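Local coordinates for protein acetyl xylan esterase (Paenibacillus sp. R4, PDB 6AGQ) that probably hydrolyses acetyl esters of xylan and related acetylated substrates, as a cold-active esterase of the alpha/beta-hydrolase superfamily, at residues I55-V60 against H71-T76; H41-L46 against D59-G64; P206-L211 against L272-C277; R265-I270 against P292-L297. All blocks are in the same frame, centred on the assembly; numbering follows the deposited sequence.

Contact 1. Residues I55-V60 against H71-T76; sequences ISIYDV and HGWYVT
Trp73 lies against Asp59 and Ile57 on one face of an antiparallel beta hairpin, formed by strands 55-63 and 69-77 in the large mixed sheet of the alpha/beta-hydrolase fold. From CB outward, the indole meets the partner strand atom by atom. Its CB sits 4.2 Å from Tyr58 O, and CG is turned beside the backbone N, anti to the carbonyl carbon (chi1 -66°). The six-membered ring then swings over the partner strand: CE3 is 3.6 Å from Tyr58 O, an oxygen at the ring's edge; CE3 also approaches Ile57 CG2. Further out, CZ3 stands 3.9 Å from Asp59 CG, with indole and carboxylate planes 34° apart. On the five-membered ring, NE1 donates to Gly100 O. Arg99 ties the group together, making a cation-pi contact with the indole, a salt bridge with Asp59 OD1 and a hydrogen bond to Gly72 O. An alanine in place of Trp73 would probably open a gap beside Asp59 and Ile57 and leave Arg99 without its aromatic partner. On the other face, Tyr58 and Tyr74 run side by side, CD2 to CD2 at 3.8 Å, while Val60 CG2 reaches Tyr74 CB. The backbones are joined by paired bonds at Ser56-Thr76, Tyr58-Tyr74 and Val60-Gly72. In the last pair, Val60 N approaches Gly72 O at 3.0 Å from above the carbonyl plane, 47° out of it.

Contact 2. Residues H41-L46 against D59-G64; sequences HAQVNL and DVVYDG
Gln43 and Val61 exchange a pair of backbone hydrogen bonds, Gln43 N to Val61 O at 2.9 Å and Val61 N to Gln43 O at 3.1 Å. Asn45 and Asp59 form a second such pair two residues along. Between them Val44 faces Val60 as a non-hydrogen-bonded pair, where the close approaches are CA-H...O contacts: Val44 CA to Asp59 O, and Val60 CA to Gln43 O. This is an antiparallel beta hairpin that sets strand 43-46 as the outermost strand, within the chain, at one edge of the sheet. Apolar packing differs on its two faces. Val44 and Val60 lie side by side with CG2 3.8 Å from CG2, and Phe167 of helix 153-170 packs against both. On the opposite face, Gln43 and Val61 also run alongside each other. Val61 CG1, held between its own backbone N and carbonyl carbon (chi1 59°), lies 3.7 Å from Gln43 CB and close to OE1. The polar approach comes just before strand 43-46 begins, beside the last residue of strand 55-63: Asp63 OD2 meets the edge of the His41 ring, in its plane, 3.5 Å from CD2. Ring and carboxylate stand almost perpendicular, at 88°, and OD2 remains 4.7 Å from His41 NE2.

Contact 3. Residues P206-L211 against L272-C277; sequences PVFPFL and LQDITC
Asp274 OD1 is gripped by two backbone N-H groups of its own loop, while OD2, the other oxygen of that carboxylate, reaches across to Phe208. Thr276 N donates to OD1 at 2.8 Å, arriving nearly in line with the CG-OD1 bond, which makes an Asx turn. Cys277 N, also 2.8 Å away, comes to OD1 from above the carboxylate plane, 58° out of it. With CG anti to its backbone N (chi1 -159°) and OD1 gripped twice, the carboxylate has little freedom to rotate. OD2 then lies 3.6 Å from Phe208 CB and next to CG and CD2, with ring and carboxylate planes 79° apart. The phenyl group is backed by its own neighbour, Val207 CG1, which sits over the centre of one ring face. Cys277 makes the other half of the contact. Its CB rests near the carbonyl oxygens of Phe208 and Pro209, and SG is 3.7 Å from Phe210 CB. The sulfur stands at the edge of the Phe210 ring, 5.3 Å from its centroid. Both phenylalanines lead toward what is probably the active site: Phe208 meets the ring of His303, which Asp274 also touches, and Phe210 packs on Ser185 in a GxSxG nucleophile-elbow pattern. From the fold and that pattern, Ser185, Asp274 and His303 are probably the catalytic triad, and the contact of Asp274 with His303 is consistent with this. If so, the two N-H bonds to OD1 probably hold the acid's carboxylate in a set rotation beside His303.

Contact 4. Residues R265-I270 against P292-L297; sequences RTLMAI and PKEVRL
Leu267 CD1 sits over the centre of the Arg296 guanidinium, 3.6 Å above its plane, and the two side chains cross at about a right angle. The arginine chain bends at chi2 (-66°). Two other groups fix the guanidinium: NH2 makes a 3.0 Å salt bridge to Glu294 OE2, and NH1 donates to Val295 O at 3.2 Å. That oxygen lies in the guanidinium plane, although NH1 itself stands above the carbonyl plane. A leucine in place of Arg296 would probably leave Glu294 OE2 without this cationic mate and take away the flat surface on which Leu267 CD1 rests. The other carboxylate oxygen of Glu294, OE1, is tied to Arg265 through a water, which accepts from Arg265 NH1 at 2.9 Å and donates to Glu294 OE1 at 2.7 Å. Pro292 lies over one face of the Arg265 guanidinium, with CB 3.7 Å from NH1. On the opposite face of the sheet, Ile270 CD1 packs on Val295 CG2 at 3.7 Å, and helix 279-286 covers both. Five backbone bonds, from Thr266 N to Pro292 O through to Ile270 N to Arg296 O, zip the parallel strands together. Strand 265-271, helix 279-286 and strand 293-298 thereby form a beta-alpha-beta unit, here the last one along the alpha/beta-hydrolase sheet.

How the contacts relate
From the N terminus, contact 2 opens at 41-46 and closes on 59-64, making the first hairpin. Contact 1 has by then begun at 55-60, on the same strand, and closes at 71-76; the two share Asp59 and Val60, and three strands at one end of the sheet are joined. Well over a hundred residues later contact 3 opens at 206-211. Contact 4 starts at 265-270 before contact 3 closes at 272-277, and ends at 292-297, so these two cross. Contact 3 ties the end of strand 203-207 to the loop after strand 265-271; contact 4 ties that strand to the outermost strand 293-298. Phe208 N and Ala269 O, probably hydrogen-bonded, link them directly.

Contact 1. Residues I55-V60 against H71-T76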
loop_
_atom_site.group_PDB
_atom_site.type_symbol
_atom_site.label_atom_id
_atom_site.label_comp_id
_atom_site.label_asym_id
_atom_site.label_seq_id
_atom_site.Cartn_x
_atom_site.Cartn_y
_atom_site.Cartn_z
ATOM N N ILE A 55 -43.371 15.199 -0.819
ATOM C CA ILE A 55 -42.719 16.174 0.007
ATOM C C ILE A 55 -42.671 17.528 -0.736
ATOM O O ILE A 55 -42.671 17.561 -1.969
ATOM C CB ILE A 55 -41.283 15.715 0.377
ATOM C CG1 ILE A 55 -40.398 15.535 -0.867
ATOM C CG2 ILE A 55 -41.320 14.415 1.162
ATOM C CD1 ILE A 55 -38.930 15.197 -0.545
ATOM N N SER A 56 -42.634 18.625 0.024
ATOM C CA SER A 56 -42.207 19.898 -0.523
ATOM C C SER A 56 -40.747 20.139 -0.185
ATOM O O SER A 56 -40.319 19.935 0.992
ATOM C CB SER A 56 -43.074 21.045 -0.002
ATOM O OG SER A 56 -44.439 20.711 -0.249
ATOM N N ILE A 57 -40.022 20.636 -1.184
ATOM C CA ILE A 57 -38.555 20.863 -1.134
ATOM C C ILE A 57 -38.202 22.297 -1.409
ATOM O O ILE A 57 -38.500 22.779 -2.491
ATOM C CB ILE A 57 -37.799 19.990 -2.184
ATOM C CG1 ILE A 57 -37.935 18.509 -1.834
ATOM C CG2 ILE A 57 -36.313 20.365 -2.296
ATOM C CD1 ILE A 57 -37.862 17.640 -3.062
ATOM N N TYR A 58 -37.526 22.961 -0.452
ATOM C CA TYR A 58 -37.108 24.330 -0.604
ATOM C C TYR A 58 -35.629 24.464 -0.648
ATOM O O TYR A 58 -34.918 23.888 0.147
ATOM C CB TYR A 58 -37.628 25.165 0.548
ATOM C CG TYR A 58 -39.146 25.185 0.628
ATOM C CD1 TYR A 58 -39.881 26.154 -0.039
ATOM C CD2 TYR A 58 -39.820 24.194 1.321
ATOM C CE1 TYR A 58 -41.283 26.172 0.038
ATOM C CE2 TYR A 58 -41.204 24.170 1.396
ATOM C CZ TYR A 58 -41.938 25.158 0.743
ATOM O OH TYR A 58 -43.303 25.093 0.812
ATOM N N ASP A 59 -35.174 25.256 -1.599
ATOM C CA ASP A 59 -33.880 25.745 -1.682
ATOM C C ASP A 59 -33.841 26.966 -0.741
ATOM O O ASP A 59 -34.709 27.825 -0.779
ATOM C CB ASP A 59 -33.622 26.170 -3.147
ATOM C CG ASP A 59 -32.163 26.315 -3.447
ATOM O OD1 ASP A 59 -31.385 26.106 -2.493
ATOM O OD2 ASP A 59 -31.781 26.639 -4.606
ATOM N N VAL A 60 -32.836 27.027 0.123
ATOM C CA VAL A 60 -32.872 27.934 1.271
ATOM C C VAL A 60 -31.510 28.634 1.366
ATOM O O VAL A 60 -30.467 27.980 1.136
ATOM C CB VAL A 60 -33.242 27.082 2.495
ATOM C CG1 VAL A 60 -32.710 27.639 3.778
ATOM C CG2 VAL A 60 -34.753 26.855 2.515
ATOM N N HIS A 71 -26.269 28.231 2.363
ATOM C CA HIS A 71 -27.269 27.474 1.603
ATOM C C HIS A 71 -27.727 26.165 2.236
ATOM O O HIS A 71 -27.012 25.488 2.986
ATOM C CB HIS A 71 -26.774 27.197 0.199
ATOM C CG HIS A 71 -26.458 28.433 -0.552
ATOM N ND1 HIS A 71 -25.286 29.130 -0.350
ATOM C CD2 HIS A 71 -27.187 29.158 -1.429
ATOM C CE1 HIS A 71 -25.283 30.207 -1.110
ATOM N NE2 HIS A 71 -26.429 30.257 -1.759
ATOM N N GLY A 72 -28.954 25.821 1.965
ATOM C CA GLY A 72 -29.497 24.580 2.446
ATOM C C GLY A 72 -30.691 24.065 1.670
ATOM O O GLY A 72 -31.109 24.619 0.606
ATOM N N TRP A 73 -31.202 22.959 2.200
ATOM C CA TRP A 73 -32.376 22.327 1.685
ATOM C C TRP A 73 -33.287 22.156 2.880
ATOM O O TRP A 73 -32.857 21.626 3.857
ATOM C CB TRP A 73 -32.101 20.944 1.088
ATOM C CG TRP A 73 -31.256 20.819 -0.127
ATOM C CD1 TRP A 73 -30.130 20.113 -0.227
ATOM C CD2 TRP A 73 -31.542 21.324 -1.444
ATOM N NE1 TRP A 73 -29.660 20.144 -1.511
ATOM C CE2 TRP A 73 -30.495 20.903 -2.281
ATOM C CE3 TRP A 73 -32.557 22.106 -1.979
ATOM C CZ2 TRP A 73 -30.414 21.255 -3.669
ATOM C CZ3 TRP A 73 -32.507 22.436 -3.364
ATOM C CH2 TRP A 73 -31.424 22.010 -4.178
ATOM N N TYR A 74 -34.544 22.559 2.738
ATOM C CA TYR A 74 -35.566 22.438 3.767
ATOM C C TYR A 74 -36.678 21.609 3.133
ATOM O O TYR A 74 -37.098 21.892 2.034
ATOM C CB TYR A 74 -36.109 23.816 4.161
ATOM C CG TYR A 74 -37.268 23.780 5.149
ATOM C CD1 TYR A 74 -37.072 23.285 6.444
ATOM C CD2 TYR A 74 -38.493 24.309 4.835
ATOM C CE1 TYR A 74 -38.075 23.237 7.374
ATOM C CE2 TYR A 74 -39.547 24.282 5.775
ATOM C CZ TYR A 74 -39.325 23.733 7.038
ATOM O OH TYR A 74 -40.317 23.678 7.986
ATOM N N VAL A 75 -37.075 20.554 3.795
ATOM C CA VAL A 75 -37.991 19.537 3.263
ATOM C C VAL A 75 -39.101 19.324 4.292
ATOM O O VAL A 75 -38.828 19.198 5.542
ATOM C CB VAL A 75 -37.240 18.201 2.990
ATOM C CG1 VAL A 75 -38.173 17.156 2.509
ATOM C CG2 VAL A 75 -36.142 18.370 1.939
ATOM N N THR A 76 -40.343 19.309 3.810
ATOM C CA THR A 76 -41.521 18.937 4.661
ATOM C C THR A 76 -42.480 17.985 3.936
ATOM O O THR A 76 -42.519 17.966 2.678
ATOM C CB THR A 76 -42.358 20.160 5.126
ATOM O OG1 THR A 76 -43.204 20.587 4.079
ATOM C CG2 THR A 76 -41.493 21.305 5.501
#

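Contact 2. Residues H41-L46 against D59-G64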
loop_
_atom_site.group_PDB
_atom_site.type_symbol
_atom_site.label_atom_id
_atom_site.label_comp_id
_atom_site.label_asym_id
_atom_site.label_seq_id
_atom_site.Cartn_x
_atom_site.Cartn_y
_atom_site.Cartn_z
ATOM N N HIS A 41 -32.382 37.169 7.298
ATOM C CA HIS A 41 -32.706 37.484 5.897
ATOM C C HIS A 41 -32.990 36.203 5.050
ATOM O O HIS A 41 -32.670 36.149 3.831
ATOM C CB HIS A 41 -31.622 38.346 5.240
ATOM C CG HIS A 41 -31.524 39.749 5.751
ATOM N ND1 HIS A 41 -32.620 40.485 6.156
ATOM C CD2 HIS A 41 -30.456 40.586 5.839
ATOM C CE1 HIS A 41 -32.226 41.696 6.520
ATOM N NE2 HIS A 41 -30.917 41.785 6.328
ATOM N N ALA A 42 -33.643 35.213 5.682
ATOM C CA ALA A 42 -34.050 33.964 5.032
ATOM C C ALA A 42 -34.755 34.174 3.659
ATOM O O ALA A 42 -35.710 34.917 3.557
ATOM C CB ALA A 42 -34.940 33.156 5.959
ATOM N N GLN A 43 -34.230 33.548 2.611
ATOM C CA GLN A 43 -34.921 33.441 1.342
ATOM C C GLN A 43 -35.208 31.949 1.155
ATOM O O GLN A 43 -34.377 31.065 1.454
ATOM C CB GLN A 43 -34.111 33.984 0.167
ATOM C CG GLN A 43 -33.634 35.453 0.255
ATOM C CD GLN A 43 -32.567 35.789 -0.815
ATOM O OE1 GLN A 43 -31.409 36.088 -0.488
ATOM N NE2 GLN A 43 -32.953 35.709 -2.105
ATOM N N VAL A 44 -36.404 31.657 0.696
ATOM C CA VAL A 44 -36.799 30.315 0.424
ATOM C C VAL A 44 -37.369 30.237 -1.020
ATOM O O VAL A 44 -37.981 31.166 -1.499
ATOM C CB VAL A 44 -37.761 29.949 1.534
ATOM C CG1 VAL A 44 -38.412 28.646 1.260
ATOM C CG2 VAL A 44 -37.018 29.895 2.871
ATOM N N ASN A 45 -37.219 29.117 -1.686
ATOM C CA ASN A 45 -37.665 28.967 -3.095
ATOM C C ASN A 45 -38.097 27.499 -3.339
ATOM O O ASN A 45 -37.277 26.606 -3.218
ATOM C CB ASN A 45 -36.447 29.349 -3.963
ATOM C CG ASN A 45 -36.564 28.945 -5.398
ATOM O OD1 ASN A 45 -37.652 28.736 -5.921
ATOM N ND2 ASN A 45 -35.422 28.863 -6.067
ATOM N N LEU A 46 -39.358 27.251 -3.658
ATOM C CA LEU A 46 -39.856 25.886 -3.857
ATOM C C LEU A 46 -39.208 25.273 -5.093
ATOM O O LEU A 46 -39.094 25.927 -6.129
ATOM C CB LEU A 46 -41.356 25.885 -4.024
ATOM C CG LEU A 46 -42.154 24.597 -4.044
ATOM C CD1 LEU A 46 -42.116 23.920 -2.685
ATOM C CD2 LEU A 46 -43.621 24.945 -4.361
ATOM N N ASP A 59 -35.174 25.256 -1.599
ATOM C CA ASP A 59 -33.880 25.745 -1.682
ATOM C C ASP A 59 -33.841 26.966 -0.741
ATOM O O ASP A 59 -34.709 27.825 -0.779
ATOM C CB ASP A 59 -33.622 26.170 -3.147
ATOM C CG ASP A 59 -32.163 26.315 -3.447
ATOM O OD1 ASP A 59 -31.385 26.106 -2.493
ATOM O OD2 ASP A 59 -31.781 26.639 -4.606
ATOM N N VAL A 60 -32.836 27.027 0.123
ATOM C CA VAL A 60 -32.872 27.934 1.271
ATOM C C VAL A 60 -31.510 28.634 1.366
ATOM O O VAL A 60 -30.467 27.980 1.136
ATOM C CB VAL A 60 -33.242 27.082 2.495
ATOM C CG1 VAL A 60 -32.710 27.639 3.778
ATOM C CG2 VAL A 60 -34.753 26.855 2.515
ATOM N N VAL A 61 -31.528 29.948 1.642
ATOM C CA VAL A 61 -30.332 30.741 1.987
ATOM C C VAL A 61 -30.669 31.638 3.182
ATOM O O VAL A 61 -31.781 32.217 3.250
ATOM C CB VAL A 61 -29.722 31.486 0.768
ATOM C CG1 VAL A 61 -30.699 32.441 0.100
ATOM C CG2 VAL A 61 -28.451 32.220 1.169
ATOM N N TYR A 62 -29.795 31.623 4.192
ATOM C CA TYR A 62 -29.840 32.617 5.245
ATOM C C TYR A 62 -28.463 33.208 5.488
ATOM O O TYR A 62 -27.469 32.596 5.206
ATOM C CB TYR A 62 -30.504 32.077 6.548
ATOM C CG TYR A 62 -29.774 30.931 7.219
ATOM C CD1 TYR A 62 -30.050 29.600 6.890
ATOM C CD2 TYR A 62 -28.803 31.174 8.184
ATOM C CE1 TYR A 62 -29.338 28.565 7.468
ATOM C CE2 TYR A 62 -28.102 30.153 8.771
ATOM C CZ TYR A 62 -28.390 28.838 8.440
ATOM O OH TYR A 62 -27.655 27.812 9.042
ATOM N N ASP A 63 -28.402 34.386 6.055
ATOM C CA ASP A 63 -27.083 35.020 6.384
ATOM C C ASP A 63 -26.479 34.446 7.685
ATOM O O ASP A 63 -27.178 34.277 8.701
ATOM C CB ASP A 63 -27.226 36.528 6.589
ATOM C CG ASP A 63 -27.448 37.307 5.278
ATOM O OD1 ASP A 63 -27.463 36.718 4.172
ATOM O OD2 ASP A 63 -27.596 38.544 5.395
ATOM N N GLY A 64 -25.172 34.185 7.656
ATOM C CA GLY A 64 -24.424 33.970 8.872
ATOM C C GLY A 64 -24.245 35.302 9.597
ATOM O O GLY A 64 -24.633 36.364 9.097
#

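Contact 3. Residues P206-L211 against L272-C277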
loop_
_atom_site.group_PDB
_atom_site.type_symbol
_atom_site.label_atom_id
_atom_site.label_comp_id
_atom_site.label_asym_id
_atom_site.label_seq_id
_atom_site.Cartn_x
_atom_site.Cartn_y
_atom_site.Cartn_z
ATOM N N PRO A 206 -25.345 12.632 17.501
ATOM C CA PRO A 206 -23.966 12.519 16.952
ATOM C C PRO A 206 -23.532 11.111 16.453
ATOM O O PRO A 206 -23.590 10.143 17.202
ATOM C CB PRO A 206 -23.113 12.979 18.107
ATOM C CG PRO A 206 -23.888 12.611 19.310
ATOM C CD PRO A 206 -25.323 12.807 18.965
ATOM N N VAL A 207 -23.092 11.001 15.210
ATOM C CA VAL A 207 -22.444 9.772 14.744
ATOM C C VAL A 207 -20.914 10.015 14.678
ATOM O O VAL A 207 -20.442 10.957 14.024
ATOM C CB VAL A 207 -23.040 9.319 13.377
ATOM C CG1 VAL A 207 -22.289 8.149 12.783
ATOM C CG2 VAL A 207 -24.495 8.912 13.550
ATOM N N PHE A 208 -20.147 9.144 15.321
ATOM C CA PHE A 208 -18.669 9.278 15.400
ATOM C C PHE A 208 -18.108 10.692 15.341
ATOM O O PHE A 208 -17.401 11.052 14.383
ATOM C CB PHE A 208 -17.889 8.265 14.529
ATOM C CG PHE A 208 -18.360 8.085 13.122
ATOM C CD1 PHE A 208 -18.263 9.111 12.173
ATOM C CD2 PHE A 208 -18.756 6.819 12.685
ATOM C CE1 PHE A 208 -18.627 8.898 10.840
ATOM C CE2 PHE A 208 -19.103 6.586 11.358
ATOM C CZ PHE A 208 -19.044 7.625 10.432
ATOM N N PRO A 209 -18.387 11.496 16.416
ATOM C CA PRO A 209 -18.173 12.911 16.329
ATOM C C PRO A 209 -16.675 13.273 16.291
ATOM O O PRO A 209 -15.874 12.751 17.084
ATOM C CB PRO A 209 -18.868 13.465 17.557
ATOM C CG PRO A 209 -18.965 12.326 18.510
ATOM C CD PRO A 209 -19.076 11.117 17.660
ATOM N N PHE A 210 -16.359 14.124 15.314
ATOM C CA PHE A 210 -15.086 14.815 15.123
ATOM C C PHE A 210 -15.112 16.055 16.002
ATOM O O PHE A 210 -16.150 16.349 16.651
ATOM C CB PHE A 210 -14.978 15.137 13.617
ATOM C CG PHE A 210 -13.738 15.825 13.210
ATOM C CD1 PHE A 210 -12.506 15.207 13.333
ATOM C CD2 PHE A 210 -13.797 17.082 12.622
ATOM C CE1 PHE A 210 -11.338 15.847 12.927
ATOM C CE2 PHE A 210 -12.641 17.733 12.249
ATOM C CZ PHE A 210 -11.406 17.122 12.413
ATOM N N LEU A 211 -13.956 16.729 16.129
ATOM C CA LEU A 211 -13.842 17.923 16.996
ATOM C C LEU A 211 -13.982 17.626 18.494
ATOM O O LEU A 211 -14.459 18.479 19.257
ATOM C CB LEU A 211 -14.841 19.045 16.623
ATOM C CG LEU A 211 -15.029 19.282 15.108
ATOM C CD1 LEU A 211 -16.289 20.071 14.726
ATOM C CD2 LEU A 211 -13.776 19.941 14.559
ATOM N N LEU A 272 -15.683 1.156 16.760
ATOM C CA LEU A 272 -14.493 0.821 17.553
ATOM C C LEU A 272 -13.204 0.694 16.774
ATOM O O LEU A 272 -12.162 0.713 17.372
ATOM C CB LEU A 272 -14.697 -0.463 18.348
ATOM C CG LEU A 272 -15.645 -0.406 19.552
ATOM C CD1 LEU A 272 -15.538 -1.698 20.354
ATOM C CD2 LEU A 272 -15.382 0.787 20.467
ATOM N N GLN A 273 -13.277 0.516 15.464
ATOM C CA GLN A 273 -12.102 0.405 14.615
ATOM C C GLN A 273 -11.759 1.757 13.943
ATOM O O GLN A 273 -10.885 1.813 13.091
ATOM C CB GLN A 273 -12.326 -0.652 13.494
ATOM C CG GLN A 273 -12.618 -2.084 13.955
ATOM C CD GLN A 273 -11.722 -2.563 15.084
ATOM O OE1 GLN A 273 -10.488 -2.468 15.013
ATOM N NE2 GLN A 273 -12.341 -3.022 16.157
ATOM N N ASP A 274 -12.453 2.823 14.337
ATOM C CA ASP A 274 -12.326 4.143 13.709
ATOM C C ASP A 274 -10.930 4.729 14.040
ATOM O O ASP A 274 -10.590 4.917 15.218
ATOM C CB ASP A 274 -13.434 5.053 14.253
ATOM C CG ASP A 274 -13.739 6.256 13.348
ATOM O OD1 ASP A 274 -12.763 6.843 12.777
ATOM O OD2 ASP A 274 -14.973 6.629 13.273
ATOM N N ILE A 275 -10.147 4.956 13.006
ATOM C CA ILE A 275 -8.858 5.677 13.121
ATOM C C ILE A 275 -8.916 7.181 12.813
ATOM O O ILE A 275 -7.912 7.888 13.035
ATOM C CB ILE A 275 -7.723 5.007 12.290
ATOM C CG1 ILE A 275 -8.019 5.042 10.784
ATOM C CG2 ILE A 275 -7.530 3.573 12.752
ATOM C CD1 ILE A 275 -6.790 4.790 9.931
ATOM N N THR A 276 -10.077 7.661 12.344
ATOM C CA THR A 276 -10.296 9.080 12.082
ATOM C C THR A 276 -10.881 9.865 13.245
ATOM O O THR A 276 -10.411 10.943 13.538
ATOM C CB THR A 276 -11.129 9.227 10.816
ATOM O OG1 THR A 276 -10.310 8.762 9.741
ATOM C CG2 THR A 276 -11.522 10.677 10.556
ATOM N N CYS A 277 -11.968 9.364 13.833
ATOM C CA CYS A 277 -12.477 9.824 15.139
ATOM C C CYS A 277 -12.335 8.634 16.128
ATOM O O CYS A 277 -13.253 7.816 16.308
ATOM C CB CYS A 277 -13.916 10.334 15.044
ATOM S SG CYS A 277 -14.156 11.488 13.650
#

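Contact 4. Residues R265-I270 against P292-L297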
loop_
_atom_site.group_PDB
_atom_site.type_symbol
_atom_site.label_atom_id
_atom_site.label_comp_id
_atom_site.label_asym_id
_atom_site.label_seq_id
_atom_site.Cartn_x
_atom_site.Cartn_y
_atom_site.Cartn_z
ATOM N N ARG A 265 -31.521 14.833 25.440
ATOM C CA ARG A 265 -31.343 13.391 25.376
ATOM C C ARG A 265 -30.518 13.061 24.151
ATOM O O ARG A 265 -30.835 13.568 23.095
ATOM C CB ARG A 265 -32.729 12.692 25.307
ATOM C CG ARG A 265 -32.644 11.188 25.135
ATOM C CD ARG A 265 -34.015 10.498 25.051
ATOM N NE ARG A 265 -34.881 10.917 26.135
ATOM C CZ ARG A 265 -34.982 10.346 27.343
ATOM N NH1 ARG A 265 -34.310 9.236 27.686
ATOM N NH2 ARG A 265 -35.856 10.875 28.212
ATOM N N THR A 266 -29.506 12.210 24.284
ATOM C CA THR A 266 -28.487 11.993 23.236
ATOM C C THR A 266 -28.346 10.508 22.875
ATOM O O THR A 266 -28.345 9.653 23.785
ATOM C CB THR A 266 -27.126 12.465 23.723
ATOM O OG1 THR A 266 -27.227 13.826 24.126
ATOM C CG2 THR A 266 -26.052 12.388 22.630
ATOM N N LEU A 267 -28.278 10.223 21.561
ATOM C CA LEU A 267 -28.000 8.888 21.005
ATOM C C LEU A 267 -26.749 9.045 20.201
ATOM O O LEU A 267 -26.780 9.642 19.082
ATOM C CB LEU A 267 -29.105 8.389 20.063
ATOM C CG LEU A 267 -28.817 7.054 19.310
ATOM C CD1 LEU A 267 -28.784 5.889 20.277
ATOM C CD2 LEU A 267 -29.829 6.725 18.247
ATOM N N MET A 268 -25.667 8.490 20.722
ATOM C CA MET A 268 -24.403 8.446 20.055
ATOM C C MET A 268 -23.993 7.093 19.441
ATOM O O MET A 268 -23.991 6.103 20.127
ATOM C CB MET A 268 -23.315 8.927 21.013
ATOM C CG MET A 268 -22.016 9.174 20.253
ATOM S SD MET A 268 -20.619 9.751 21.184
ATOM C CE MET A 268 -21.210 11.297 21.911
ATOM N N ALA A 269 -23.584 7.094 18.174
ATOM C CA ALA A 269 -22.849 6.003 17.534
ATOM C C ALA A 269 -21.327 6.115 17.679
ATOM O O ALA A 269 -20.720 7.173 17.406
ATOM C CB ALA A 269 -23.157 5.972 16.028
ATOM N N ILE A 270 -20.693 5.003 18.064
ATOM C CA ILE A 270 -19.225 4.948 18.119
ATOM C C ILE A 270 -18.786 3.686 17.406
ATOM O O ILE A 270 -19.384 2.615 17.582
ATOM C CB ILE A 270 -18.753 4.922 19.566
ATOM C CG1 ILE A 270 -19.303 6.145 20.302
ATOM C CG2 ILE A 270 -17.226 4.803 19.654
ATOM C CD1 ILE A 270 -18.987 6.205 21.796
ATOM N N PRO A 292 -29.817 12.586 29.777
ATOM C CA PRO A 292 -29.910 11.169 29.365
ATOM C C PRO A 292 -29.241 10.851 28.046
ATOM O O PRO A 292 -29.235 11.682 27.133
ATOM C CB PRO A 292 -31.423 10.933 29.213
ATOM C CG PRO A 292 -32.082 12.130 29.854
ATOM C CD PRO A 292 -31.119 13.260 29.749
ATOM N N LYS A 293 -28.725 9.634 27.926
ATOM C CA LYS A 293 -27.904 9.243 26.824
ATOM C C LYS A 293 -27.902 7.762 26.597
ATOM O O LYS A 293 -28.121 6.978 27.537
ATOM C CB LYS A 293 -26.481 9.650 27.104
ATOM C CG LYS A 293 -25.888 8.980 28.351
ATOM C CD LYS A 293 -24.457 9.479 28.566
ATOM C CE LYS A 293 -23.696 8.601 29.537
ATOM N NZ LYS A 293 -23.549 9.315 30.797
ATOM N N GLU A 294 -27.572 7.395 25.366
ATOM C CA GLU A 294 -27.575 6.007 24.906
ATOM C C GLU A 294 -26.520 5.956 23.880
ATOM O O GLU A 294 -26.356 6.917 23.205
ATOM C CB GLU A 294 -28.868 5.667 24.179
ATOM C CG GLU A 294 -30.048 5.395 25.060
ATOM C CD GLU A 294 -31.339 5.188 24.248
ATOM O OE1 GLU A 294 -32.358 5.814 24.640
ATOM O OE2 GLU A 294 -31.341 4.428 23.218
ATOM N N VAL A 295 -25.884 4.819 23.720
ATOM C CA VAL A 295 -24.771 4.645 22.817
ATOM C C VAL A 295 -25.031 3.414 21.931
ATOM O O VAL A 295 -25.660 2.495 22.382
ATOM C CB VAL A 295 -23.444 4.588 23.590
ATOM C CG1 VAL A 295 -23.330 3.318 24.479
ATOM C CG2 VAL A 295 -22.266 4.727 22.637
ATOM N N ARG A 296 -24.672 3.455 20.638
ATOM C CA ARG A 296 -24.594 2.221 19.837
ATOM C C ARG A 296 -23.097 1.970 19.509
ATOM O O ARG A 296 -22.458 2.806 18.907
ATOM C CB ARG A 296 -25.402 2.339 18.560
ATOM C CG ARG A 296 -26.890 2.609 18.710
ATOM C CD ARG A 296 -27.672 1.468 19.360
ATOM N NE ARG A 296 -29.085 1.785 19.634
ATOM C CZ ARG A 296 -29.574 2.318 20.764
ATOM N NH1 ARG A 296 -28.775 2.587 21.803
ATOM N NH2 ARG A 296 -30.893 2.569 20.877
ATOM N N LEU A 297 -22.557 0.813 19.904
ATOM C CA LEU A 297 -21.149 0.398 19.639
ATOM C C LEU A 297 -21.120 -0.585 18.501
ATOM O O LEU A 297 -21.644 -1.689 18.609
ATOM C CB LEU A 297 -20.574 -0.276 20.884
ATOM C CG LEU A 297 -20.831 0.454 22.210
ATOM C CD1 LEU A 297 -20.521 -0.433 23.414
ATOM C CD2 LEU A 297 -19.971 1.694 22.229
HETATM O O HOH W 1 -32.054 7.923 26.365
HETATM O O HOH W 2 -27.347 14.068 26.802
#